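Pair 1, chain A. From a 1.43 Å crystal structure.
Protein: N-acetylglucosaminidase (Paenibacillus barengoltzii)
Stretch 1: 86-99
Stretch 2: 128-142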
# COMPACT_ATOMS: atom_id res chain seq x y z
N GLY A 86 27.32 14.82 13.62
CA GLY A 86 27.06 13.42 13.35
C GLY A 86 27.28 13.04 11.90
O GLY A 86 27.73 11.93 11.61
N ARG A 87 26.96 13.95 10.97
CA ARG A 87 27.23 13.69 9.56
C ARG A 87 28.73 13.62 9.30
O ARG A 87 29.20 12.75 8.56
CB ARG A 87 26.56 14.74 8.67
CG ARG A 87 25.04 14.68 8.75
CD ARG A 87 24.37 15.66 7.81
NE ARG A 87 24.64 17.07 8.11
CZ ARG A 87 23.84 17.87 8.81
NH1 ARG A 87 22.72 17.43 9.35
NH2 ARG A 87 24.19 19.15 8.97
N GLN A 88 29.50 14.52 9.92
CA GLN A 88 30.96 14.44 9.81
C GLN A 88 31.50 13.16 10.44
O GLN A 88 32.46 12.56 9.93
CB GLN A 88 31.61 15.67 10.45
CG GLN A 88 31.32 17.00 9.77
CD GLN A 88 31.94 17.11 8.39
OE1 GLN A 88 32.93 16.43 8.09
NE2 GLN A 88 31.37 17.97 7.55
N ALA A 89 30.93 12.75 11.58
CA ALA A 89 31.40 11.53 12.23
C ALA A 89 31.16 10.31 11.34
O ALA A 89 32.03 9.43 11.24
CB ALA A 89 30.72 11.36 13.58
N MET A 90 29.99 10.23 10.70
CA MET A 90 29.72 9.13 9.79
C MET A 90 30.71 9.14 8.64
O MET A 90 31.21 8.08 8.23
CB MET A 90 28.30 9.25 9.23
CG MET A 90 27.21 8.89 10.23
SD MET A 90 27.19 7.14 10.67
CE MET A 90 26.44 6.43 9.20
N ALA A 91 30.99 10.32 8.09
CA ALA A 91 31.92 10.42 6.98
C ALA A 91 33.32 10.00 7.41
O ALA A 91 34.00 9.24 6.70
CB ALA A 91 31.94 11.86 6.46
N GLU A 92 33.76 10.48 8.58
CA GLU A 92 35.08 10.07 9.08
C GLU A 92 35.16 8.56 9.28
O GLU A 92 36.20 7.95 8.99
CB GLU A 92 35.38 10.80 10.39
CG GLU A 92 35.57 12.29 10.21
CD GLU A 92 35.44 13.06 11.51
OE1 GLU A 92 35.39 12.42 12.56
OE2 GLU A 92 35.37 14.30 11.47
N SER A 93 34.08 7.95 9.78
CA SER A 93 34.12 6.52 10.06
C SER A 93 34.07 5.70 8.78
O SER A 93 34.56 4.56 8.75
CB SER A 93 32.99 6.15 11.03
OG SER A 93 31.72 6.30 10.42
N ALA A 94 33.48 6.25 7.72
CA ALA A 94 33.54 5.58 6.42
C ALA A 94 34.97 5.57 5.90
O ALA A 94 35.44 4.56 5.37
CB ALA A 94 32.61 6.28 5.43
N VAL A 95 35.66 6.70 6.07
CA VAL A 95 37.06 6.78 5.67
C VAL A 95 37.90 5.81 6.50
O VAL A 95 38.81 5.16 5.98
CB VAL A 95 37.56 8.23 5.79
CG1 VAL A 95 39.10 8.27 5.70
CG2 VAL A 95 36.95 9.09 4.68
N ARG A 96 37.60 5.71 7.80
CA ARG A 96 38.29 4.74 8.65
C ARG A 96 38.12 3.32 8.12
O ARG A 96 39.09 2.56 8.03
CB ARG A 96 37.79 4.85 10.09
CG ARG A 96 38.52 3.93 11.04
CD ARG A 96 38.02 4.06 12.47
NE ARG A 96 38.90 3.35 13.39
CZ ARG A 96 38.80 3.40 14.72
NH1 ARG A 96 37.84 4.13 15.28
NH2 ARG A 96 39.65 2.73 15.48
N ALA A 97 36.90 2.96 7.72
CA ALA A 97 36.64 1.62 7.22
C ALA A 97 37.49 1.30 6.00
O ALA A 97 38.12 0.23 5.92
CB ALA A 97 35.15 1.45 6.92
N VAL A 98 37.55 2.23 5.04
CA VAL A 98 38.28 1.95 3.79
C VAL A 98 39.79 2.06 3.93
O VAL A 98 40.51 1.66 3.00
CB VAL A 98 37.77 2.77 2.59
CG1 VAL A 98 36.27 2.63 2.44
CG2 VAL A 98 38.19 4.24 2.70
N THR A 99 40.29 2.62 5.03
CA THR A 99 41.73 2.64 5.25
C THR A 99 42.21 1.54 6.18
O THR A 99 43.38 1.13 6.09
CB THR A 99 42.20 4.01 5.77
OG1 THR A 99 41.49 4.35 6.97
CG2 THR A 99 41.98 5.09 4.72
N ALA A 128 15.59 15.94 4.39
CA ALA A 128 16.70 16.81 4.03
C ALA A 128 18.03 16.28 4.58
O ALA A 128 19.06 16.36 3.90
CB ALA A 128 16.44 18.23 4.53
N ASN A 129 18.01 15.69 5.78
CA ASN A 129 19.26 15.31 6.43
C ASN A 129 19.94 14.13 5.74
O ASN A 129 21.17 14.02 5.79
CB ASN A 129 19.01 14.99 7.92
CG ASN A 129 18.68 16.22 8.72
OD1 ASN A 129 18.88 17.34 8.27
ND2 ASN A 129 18.15 16.02 9.91
N PHE A 130 19.16 13.24 5.11
CA PHE A 130 19.74 12.13 4.36
C PHE A 130 20.61 12.63 3.21
O PHE A 130 21.71 12.11 2.98
CB PHE A 130 18.59 11.24 3.85
CG PHE A 130 19.01 9.97 3.13
CD1 PHE A 130 19.89 9.06 3.71
CD2 PHE A 130 18.43 9.66 1.90
CE1 PHE A 130 20.20 7.87 3.06
CE2 PHE A 130 18.74 8.48 1.25
CZ PHE A 130 19.62 7.58 1.82
N THR A 131 20.13 13.65 2.49
CA THR A 131 20.92 14.23 1.42
C THR A 131 22.21 14.82 1.96
O THR A 131 23.29 14.62 1.38
CB THR A 131 20.12 15.32 0.73
OG1 THR A 131 18.87 14.78 0.29
CG2 THR A 131 20.89 15.87 -0.47
N LEU A 132 22.12 15.57 3.06
CA LEU A 132 23.31 16.16 3.67
C LEU A 132 24.28 15.08 4.14
O LEU A 132 25.50 15.23 4.01
CB LEU A 132 22.93 17.05 4.84
CG LEU A 132 21.98 18.21 4.54
CD1 LEU A 132 21.60 18.94 5.82
CD2 LEU A 132 22.60 19.16 3.52
N LEU A 133 23.76 14.01 4.74
CA LEU A 133 24.62 12.92 5.19
C LEU A 133 25.40 12.31 4.03
O LEU A 133 26.62 12.10 4.13
CB LEU A 133 23.77 11.86 5.90
CG LEU A 133 24.48 10.55 6.26
CD1 LEU A 133 25.56 10.81 7.31
CD2 LEU A 133 23.51 9.45 6.73
N LEU A 134 24.71 11.96 2.94
CA LEU A 134 25.38 11.33 1.81
C LEU A 134 26.36 12.28 1.15
O LEU A 134 27.43 11.85 0.70
CB LEU A 134 24.34 10.83 0.80
CG LEU A 134 23.48 9.67 1.31
CD1 LEU A 134 22.34 9.39 0.34
CD2 LEU A 134 24.33 8.44 1.50
N ARG A 135 26.01 13.56 1.05
CA ARG A 135 26.95 14.54 0.50
C ARG A 135 28.23 14.58 1.32
O ARG A 135 29.34 14.55 0.77
CB ARG A 135 26.30 15.92 0.47
CG ARG A 135 27.22 17.00 -0.10
CD ARG A 135 26.63 18.41 -0.01
NE ARG A 135 25.24 18.47 -0.42
CZ ARG A 135 24.57 19.60 -0.63
NH1 ARG A 135 25.18 20.76 -0.47
NH2 ARG A 135 23.30 19.56 -1.00
N THR A 136 28.09 14.61 2.65
CA THR A 136 29.26 14.70 3.52
C THR A 136 30.10 13.43 3.44
O THR A 136 31.34 13.48 3.43
CB THR A 136 28.78 14.93 4.95
OG1 THR A 136 28.00 16.13 5.00
CG2 THR A 136 29.95 15.06 5.91
N MET A 137 29.44 12.27 3.38
CA MET A 137 30.17 11.02 3.27
C MET A 137 30.89 10.92 1.92
O MET A 137 32.04 10.47 1.86
CB MET A 137 29.20 9.85 3.45
CG MET A 137 28.63 9.73 4.87
SD MET A 137 27.56 8.28 5.07
CE MET A 137 28.77 7.00 4.67
N ARG A 138 30.22 11.33 0.84
CA ARG A 138 30.87 11.33 -0.47
C ARG A 138 32.06 12.28 -0.49
O ARG A 138 33.12 11.94 -1.03
CB ARG A 138 29.85 11.71 -1.55
CG ARG A 138 30.48 12.08 -2.89
CD ARG A 138 31.37 10.97 -3.44
NE ARG A 138 30.57 9.89 -3.97
CZ ARG A 138 31.05 8.71 -4.36
NH1 ARG A 138 32.35 8.45 -4.27
NH2 ARG A 138 30.22 7.79 -4.83
N GLU A 139 31.92 13.46 0.11
CA GLU A 139 33.04 14.39 0.17
C GLU A 139 34.24 13.78 0.86
O GLU A 139 35.38 13.90 0.38
CB GLU A 139 32.60 15.69 0.85
CG GLU A 139 31.75 16.56 -0.06
CD GLU A 139 30.99 17.64 0.69
OE1 GLU A 139 30.96 17.61 1.94
OE2 GLU A 139 30.40 18.52 0.02
N ALA A 140 34.02 13.10 1.99
CA ALA A 140 35.13 12.52 2.75
C ALA A 140 35.76 11.36 2.01
O ALA A 140 36.99 11.22 1.98
CB ALA A 140 34.64 12.06 4.13
N LEU A 141 34.93 10.50 1.40
CA LEU A 141 35.46 9.37 0.65
C LEU A 141 36.23 9.84 -0.58
O LEU A 141 37.26 9.24 -0.92
CB LEU A 141 34.32 8.42 0.27
CG LEU A 141 33.81 7.59 1.45
CD1 LEU A 141 32.48 6.94 1.10
CD2 LEU A 141 34.84 6.56 1.86
N ASP A 142 35.77 10.91 -1.23
CA ASP A 142 36.51 11.45 -2.37
C ASP A 142 37.85 12.02 -1.93
O ASP A 142 38.86 11.84 -2.62
CB ASP A 142 35.68 12.51 -3.08
CG ASP A 142 34.63 11.91 -4.01
OD1 ASP A 142 34.58 10.66 -4.16
OD2 ASP A 142 33.87 12.69 -4.59
O HOH W 1 26.95 17.87 6.64
O HOH W 2 20.45 19.24 9.89
O HOH W 3 33.61 15.35 5.32
O HOH W 4 30.86 18.51 4.61

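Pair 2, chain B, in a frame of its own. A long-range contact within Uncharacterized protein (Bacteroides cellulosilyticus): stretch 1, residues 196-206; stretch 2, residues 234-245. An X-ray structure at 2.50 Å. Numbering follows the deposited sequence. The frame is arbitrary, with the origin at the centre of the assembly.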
# COMPACT_ATOMS: atom_id res chain seq x y z
N SER B 196 9.63 30.28 -13.79
CA SER B 196 9.63 29.16 -12.85
C SER B 196 8.84 27.94 -13.34
O SER B 196 9.21 26.80 -13.03
CB SER B 196 9.11 29.60 -11.48
OG SER B 196 7.78 30.08 -11.58
N ARG B 197 7.76 28.18 -14.08
CA ARG B 197 7.04 27.11 -14.76
C ARG B 197 7.92 26.39 -15.78
O ARG B 197 7.89 25.16 -15.87
CB ARG B 197 5.80 27.65 -15.48
CG ARG B 197 4.69 28.09 -14.55
CD ARG B 197 3.64 28.89 -15.30
NE ARG B 197 2.79 29.66 -14.40
CZ ARG B 197 1.90 30.57 -14.78
NH1 ARG B 197 1.70 30.85 -16.07
NH2 ARG B 197 1.19 31.22 -13.87
N LEU B 198 8.68 27.17 -16.54
CA LEU B 198 9.63 26.62 -17.52
C LEU B 198 10.74 25.84 -16.82
O LEU B 198 11.12 24.76 -17.27
CB LEU B 198 10.23 27.75 -18.37
CG LEU B 198 10.89 27.32 -19.69
CD1 LEU B 198 9.84 27.06 -20.76
CD2 LEU B 198 11.89 28.36 -20.17
N GLY B 199 11.26 26.40 -15.73
CA GLY B 199 12.30 25.75 -14.93
C GLY B 199 11.86 24.42 -14.33
O GLY B 199 12.64 23.47 -14.30
N CYS B 200 10.62 24.38 -13.86
CA CYS B 200 10.00 23.15 -13.33
C CYS B 200 9.84 22.11 -14.43
O CYS B 200 10.16 20.93 -14.22
CB CYS B 200 8.64 23.47 -12.71
SG CYS B 200 7.87 22.11 -11.78
N ALA B 201 9.34 22.54 -15.59
CA ALA B 201 9.14 21.66 -16.75
C ALA B 201 10.43 21.04 -17.26
O ALA B 201 10.47 19.83 -17.53
CB ALA B 201 8.45 22.43 -17.86
N ASN B 202 11.47 21.85 -17.40
CA ASN B 202 12.78 21.36 -17.87
C ASN B 202 13.51 20.53 -16.82
O ASN B 202 14.31 19.66 -17.18
CB ASN B 202 13.66 22.53 -18.34
CG ASN B 202 13.11 23.23 -19.57
OD1 ASN B 202 12.56 22.60 -20.47
ND2 ASN B 202 13.26 24.55 -19.61
N ALA B 203 13.25 20.79 -15.54
CA ALA B 203 13.83 19.99 -14.44
C ALA B 203 13.26 18.57 -14.41
O ALA B 203 14.01 17.61 -14.25
CB ALA B 203 13.61 20.68 -13.10
N LEU B 204 11.94 18.46 -14.54
CA LEU B 204 11.27 17.16 -14.62
C LEU B 204 11.64 16.43 -15.91
O LEU B 204 11.90 15.23 -15.89
CB LEU B 204 9.75 17.31 -14.51
CG LEU B 204 8.89 16.04 -14.64
CD1 LEU B 204 9.31 14.98 -13.63
CD2 LEU B 204 7.41 16.38 -14.47
N ALA B 205 11.65 17.17 -17.02
CA ALA B 205 12.02 16.62 -18.33
C ALA B 205 13.42 16.01 -18.33
O ALA B 205 13.65 15.00 -18.99
CB ALA B 205 11.91 17.69 -19.41
N TYR B 206 14.35 16.63 -17.60
CA TYR B 206 15.69 16.06 -17.37
C TYR B 206 15.60 14.72 -16.65
O TYR B 206 16.24 13.74 -17.07
CB TYR B 206 16.58 17.02 -16.57
CG TYR B 206 17.79 16.34 -15.97
CD1 TYR B 206 17.82 15.98 -14.62
CD2 TYR B 206 18.90 16.01 -16.75
CE1 TYR B 206 18.92 15.35 -14.06
CE2 TYR B 206 20.01 15.38 -16.21
CZ TYR B 206 20.01 15.05 -14.86
OH TYR B 206 21.11 14.42 -14.32
N LEU B 234 -3.10 24.55 -13.61
CA LEU B 234 -3.24 24.30 -15.05
C LEU B 234 -2.22 25.06 -15.93
O LEU B 234 -1.72 24.49 -16.90
CB LEU B 234 -4.69 24.56 -15.52
CG LEU B 234 -5.06 24.28 -16.98
CD1 LEU B 234 -4.63 22.89 -17.43
CD2 LEU B 234 -6.55 24.46 -17.18
N PRO B 235 -1.90 26.33 -15.60
CA PRO B 235 -0.79 27.01 -16.28
C PRO B 235 0.55 26.27 -16.20
O PRO B 235 1.22 26.12 -17.22
CB PRO B 235 -0.71 28.34 -15.54
CG PRO B 235 -2.12 28.63 -15.18
CD PRO B 235 -2.76 27.30 -14.89
N LEU B 236 0.92 25.82 -15.01
CA LEU B 236 2.14 25.02 -14.82
C LEU B 236 2.07 23.73 -15.64
O LEU B 236 3.03 23.36 -16.31
CB LEU B 236 2.35 24.71 -13.33
CG LEU B 236 3.57 23.91 -12.84
CD1 LEU B 236 3.42 22.42 -13.07
CD2 LEU B 236 4.88 24.39 -13.46
N LEU B 237 0.91 23.07 -15.58
CA LEU B 237 0.68 21.81 -16.29
C LEU B 237 0.76 21.95 -17.82
O LEU B 237 1.27 21.05 -18.49
CB LEU B 237 -0.68 21.24 -15.88
CG LEU B 237 -1.11 19.84 -16.33
CD1 LEU B 237 -0.12 18.78 -15.84
CD2 LEU B 237 -2.53 19.55 -15.85
N LYS B 238 0.27 23.07 -18.35
CA LYS B 238 0.31 23.35 -19.80
C LYS B 238 1.73 23.50 -20.36
O LYS B 238 1.95 23.28 -21.55
CB LYS B 238 -0.52 24.59 -20.15
CG LYS B 238 -2.01 24.33 -20.23
CD LYS B 238 -2.82 25.60 -20.44
CE LYS B 238 -4.26 25.27 -20.80
NZ LYS B 238 -5.15 26.46 -20.75
N VAL B 239 2.68 23.89 -19.51
CA VAL B 239 4.10 23.96 -19.87
C VAL B 239 4.78 22.60 -19.65
O VAL B 239 5.50 22.12 -20.52
CB VAL B 239 4.85 25.06 -19.08
CG1 VAL B 239 6.33 25.12 -19.46
CG2 VAL B 239 4.19 26.42 -19.29
N VAL B 240 4.53 21.99 -18.49
CA VAL B 240 5.18 20.72 -18.10
C VAL B 240 4.82 19.54 -19.01
O VAL B 240 5.71 18.76 -19.39
CB VAL B 240 4.89 20.35 -16.61
CG1 VAL B 240 5.35 18.94 -16.27
CG2 VAL B 240 5.58 21.35 -15.69
N TYR B 241 3.55 19.40 -19.36
CA TYR B 241 3.08 18.23 -20.13
C TYR B 241 3.75 18.08 -21.50
O TYR B 241 4.30 17.01 -21.78
CB TYR B 241 1.55 18.21 -20.24
CG TYR B 241 1.00 16.99 -20.94
CD1 TYR B 241 0.87 15.77 -20.26
CD2 TYR B 241 0.61 17.03 -22.28
CE1 TYR B 241 0.36 14.64 -20.89
CE2 TYR B 241 0.11 15.91 -22.92
CZ TYR B 241 -0.01 14.72 -22.22
OH TYR B 241 -0.51 13.61 -22.86
N PRO B 242 3.73 19.12 -22.36
CA PRO B 242 4.43 18.99 -23.64
C PRO B 242 5.96 18.88 -23.52
O PRO B 242 6.57 18.12 -24.26
CB PRO B 242 4.03 20.26 -24.41
CG PRO B 242 3.64 21.23 -23.35
CD PRO B 242 3.02 20.41 -22.26
N THR B 243 6.55 19.62 -22.58
CA THR B 243 8.00 19.55 -22.31
C THR B 243 8.46 18.14 -21.94
O THR B 243 9.50 17.68 -22.41
CB THR B 243 8.41 20.50 -21.16
OG1 THR B 243 7.86 21.81 -21.39
CG2 THR B 243 9.93 20.62 -21.06
N VAL B 244 7.69 17.47 -21.09
CA VAL B 244 8.04 16.14 -20.59
C VAL B 244 7.71 15.03 -21.61
O VAL B 244 8.51 14.12 -21.81
CB VAL B 244 7.36 15.86 -19.23
CG1 VAL B 244 7.58 14.42 -18.80
CG2 VAL B 244 7.90 16.80 -18.16
N LYS B 245 6.53 15.10 -22.22
CA LYS B 245 6.09 14.07 -23.18
C LYS B 245 6.91 14.02 -24.47
O LYS B 245 7.00 12.97 -25.11
CB LYS B 245 4.60 14.23 -23.51
CG LYS B 245 3.66 13.96 -22.34
CD LYS B 245 3.50 12.48 -22.04
CE LYS B 245 2.54 11.80 -23.00
NZ LYS B 245 2.28 10.38 -22.62

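In both pairs two helices run in the same general direction and pack at a shallow angle, -38° in pair 1 and -33° in pair 2, with axes approaching to 8.2 and 8.4 Å. The N, CA and C atoms of 14 central residues superpose with an RMSD of 0.4 Å. No hydrogen bond joins the helices directly in either pair, so the fit of side chains carries the contact.

The closest backbone approach falls at the same place. Ala91(A) matches Ala201(B), and its CA lies 4.1 Å from the CA of Met137(A); in pair 2 the CA atoms of Ala201(B) and Val240(B) are 4.3 Å apart. Alanine suits this position because its methyl group can rest almost on the opposing backbone: Ala91(A) CB lies 3.7 Å from Met137(A) CA, and Ala201(B) CB lies 3.7 Å from Val240(B) CA.

One turn earlier, Arg87(A) and Arg197(B) also match, and each points toward the partner helix. Arginine suits the place because its aliphatic portion packs on apolar neighbours while its flat guanidinium still lies against the partner helix: Arg87(A) CD is 3.6 Å from Leu132(A) CB, and Arg197(B) NH1 is 3.5 Å from Pro235(B) CB. Over one guanidinium face lies CB of Leu132(A) or of its counterpart Pro235(B). The rotamers differ, chi3 being m in Arg87(A) and t in Arg197(B). In pair 1, water 1 links Arg87(A) NE to Thr136(A) OG1, at 2.9 and 2.6 Å. Val239(B), at the threonine's position, has nearly the same shape but no hydroxyl, and packs CG1 3.8 Å from Ala201(B) CB.

The threonine moves one turn along in pair 2. Ala140(A) meets Ala91(A) through their CB atoms at 3.6 Å, whereas the matching Thr243(B) sets OG1 3.6 Å from Ala201(B) CB. Each threonine hydroxyl is satisfied within its own helix: Thr136(A) OG1 donates to Leu132(A) O at 2.8 Å, and Thr243(B) OG1 to Val239(B) O at 2.5 Å.

Along the buried flank, bulk is redistributed between the helices. In pair 1, small Ala94(A) is met by long side chains, its CB lying 4.0 Å from Met137(A) CE and 4.2 Å from Leu141(A) CD2. Pair 2 reverses the sizes: Leu204(B) reaches shorter valines, its CD2 lying 3.7 Å from Val240(B) CG1 and its CG 3.7 Å from Val244(B) CG2. At the neighbouring match, Val95(A) places CG2 3.8 Å from Ala140(A) CB, while smaller Ala205(B) places CB 3.9 Å from Thr243(B) CG2. Thus a larger residue on one helix can pair with a smaller one on the other while the backbones keep nearly the same spacing.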